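Local coordinates for terminal oxygenase component of carbazole (Janthinobacterium sp., PDB 6LL0) that catalyses the angular dioxygenation of carbazole at C-9a and the adjacent C-1, as the Rieske-type terminal oxygenase of carbazole 1,9a-dioxygenase, at the interface of chains A and B. Coordinates in Å, arbitrary orientation; residue numbers count along the deposited sequence, not the author numbering. Chains: chain A/B, Terminal oxygenase component of carbazole.

The interface of chains A and B. Residues chain A 81, 90-92; chain B 182, 185-186, 188, 336.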
# COMPACT_ATOMS: atom_id res chain seq x y z
N GLU A 81 9.34 -19.13 23.63
CA GLU A 81 9.40 -19.93 24.88
C GLU A 81 10.34 -21.10 24.63
O GLU A 81 9.92 -22.07 24.00
CB GLU A 81 8.01 -20.42 25.28
CG GLU A 81 7.06 -19.30 25.66
CD GLU A 81 5.69 -19.77 26.13
OE1 GLU A 81 5.59 -20.94 26.58
OE2 GLU A 81 4.72 -18.96 26.12
N CYS A 90 5.68 -23.15 21.07
CA CYS A 90 4.79 -22.10 20.53
C CYS A 90 4.04 -21.45 21.69
O CYS A 90 3.47 -22.19 22.54
CB CYS A 90 3.80 -22.67 19.52
SG CYS A 90 2.83 -21.34 18.75
N TRP A 91 4.04 -20.12 21.74
CA TRP A 91 3.40 -19.29 22.79
C TRP A 91 1.87 -19.45 22.78
O TRP A 91 1.23 -19.13 23.79
CB TRP A 91 3.78 -17.83 22.60
CG TRP A 91 3.46 -17.35 21.23
CD1 TRP A 91 4.29 -17.34 20.14
CD2 TRP A 91 2.19 -16.88 20.77
NE1 TRP A 91 3.62 -16.88 19.05
CE2 TRP A 91 2.33 -16.58 19.40
CE3 TRP A 91 0.95 -16.69 21.38
CZ2 TRP A 91 1.28 -16.12 18.62
CZ3 TRP A 91 -0.09 -16.22 20.62
CH2 TRP A 91 0.07 -15.91 19.27
N TYR A 92 1.29 -19.89 21.66
CA TYR A 92 -0.18 -19.89 21.44
C TYR A 92 -0.81 -21.13 22.09
O TYR A 92 -1.67 -20.97 23.00
CB TYR A 92 -0.52 -19.77 19.96
CG TYR A 92 -1.89 -19.19 19.66
CD1 TYR A 92 -2.79 -18.89 20.67
CD2 TYR A 92 -2.30 -19.01 18.35
CE1 TYR A 92 -4.05 -18.38 20.38
CE2 TYR A 92 -3.53 -18.47 18.05
CZ TYR A 92 -4.43 -18.17 19.06
OH TYR A 92 -5.65 -17.66 18.78
N SER B 182 -7.95 -24.36 24.05
CA SER B 182 -6.52 -24.49 24.41
C SER B 182 -5.79 -23.14 24.33
O SER B 182 -4.60 -23.10 24.73
CB SER B 182 -5.86 -25.54 23.57
OG SER B 182 -6.33 -26.83 23.92
N TYR B 185 -3.66 -21.10 27.29
CA TYR B 185 -2.19 -21.11 27.50
C TYR B 185 -1.61 -19.68 27.50
O TYR B 185 -0.60 -19.49 28.21
CB TYR B 185 -1.47 -21.98 26.47
CG TYR B 185 0.01 -22.18 26.72
CD1 TYR B 185 0.45 -23.04 27.70
CD2 TYR B 185 0.98 -21.49 26.00
CE1 TYR B 185 1.80 -23.23 27.95
CE2 TYR B 185 2.33 -21.66 26.22
CZ TYR B 185 2.75 -22.55 27.20
OH TYR B 185 4.06 -22.73 27.46
N ILE B 186 -2.19 -18.74 26.73
CA ILE B 186 -1.62 -17.37 26.51
C ILE B 186 -1.89 -16.50 27.74
O ILE B 186 -1.25 -15.43 27.84
CB ILE B 186 -2.15 -16.69 25.23
CG1 ILE B 186 -3.62 -16.26 25.34
CG2 ILE B 186 -1.92 -17.56 24.01
CD1 ILE B 186 -4.04 -15.33 24.24
N LYS B 188 -1.63 -17.64 30.96
CA LYS B 188 -0.99 -18.29 32.14
C LYS B 188 -0.26 -17.28 33.04
O LYS B 188 -0.17 -17.57 34.26
CB LYS B 188 -0.07 -19.43 31.71
CG LYS B 188 1.11 -19.06 30.84
CD LYS B 188 1.80 -20.29 30.27
CE LYS B 188 3.00 -19.93 29.42
NZ LYS B 188 2.60 -19.23 28.18
N ALA B 336 -2.78 -12.24 19.98
CA ALA B 336 -3.04 -13.59 19.42
C ALA B 336 -3.80 -13.49 18.08
O ALA B 336 -3.42 -14.16 17.13
CB ALA B 336 -3.82 -14.44 20.40
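A:Trp91 lies against B:Ile186 and B:Ala336 where the Rieske [2Fe-2S] domain of one subunit meets the catalytic domain of its neighbour, the subunit junction typical of trimeric ring-hydroxylating oxygenases. A:Trp91 and A:Tyr92 directly follow the cluster ligand A:Cys90, whose SG accepts a long hydrogen bond from A:Tyr92 N (3.6 Å). Across the boundary, 3-10 helix 183-187 carries the iron ligands B:His183 and B:His187 at its two ends, a placement consistent with electron transfer between the two centres.

The B:Ile186 side chain runs alongside those of A:Trp91 and A:Tyr92, pointing the same way. Its CG2 methyl, set beside the backbone N and opposite the carbonyl carbon, reaches A:Tyr92 CD1 at 3.7 Å and also approaches the benzo part of the indole. That six-membered rim continues to helix 331-339, where A:Trp91 CH2 lies 3.9 Å from B:Ala336 CA. A:Tyr92 extends to the same helix, its CE1 4.0 Å from B:Ala336 CB.

A polar cluster flanks this apolar patch. The extended A:Glu81 meets B:Tyr185 and B:Lys188 from the opposite direction, with carboxylate and phenol planes 32° apart. B:Tyr185 OH donates to the syn lone pair of A:Glu81 OE1 (2.5 Å), while B:Lys188 NZ meets A:Glu81 OE2 on its syn side in a salt bridge (3.0 Å), tilted 25° out of the carboxylate plane. Bent at chi4 (-68°), the lysine places NZ over the B:Tyr185 ring near its rim, and NZ also donates a hydrogen bond to the backbone B:Tyr185 O (3.2 Å). A glutamine in place of A:Glu81 would probably leave the B:Lys188 ammonium without its counter-charge across the boundary.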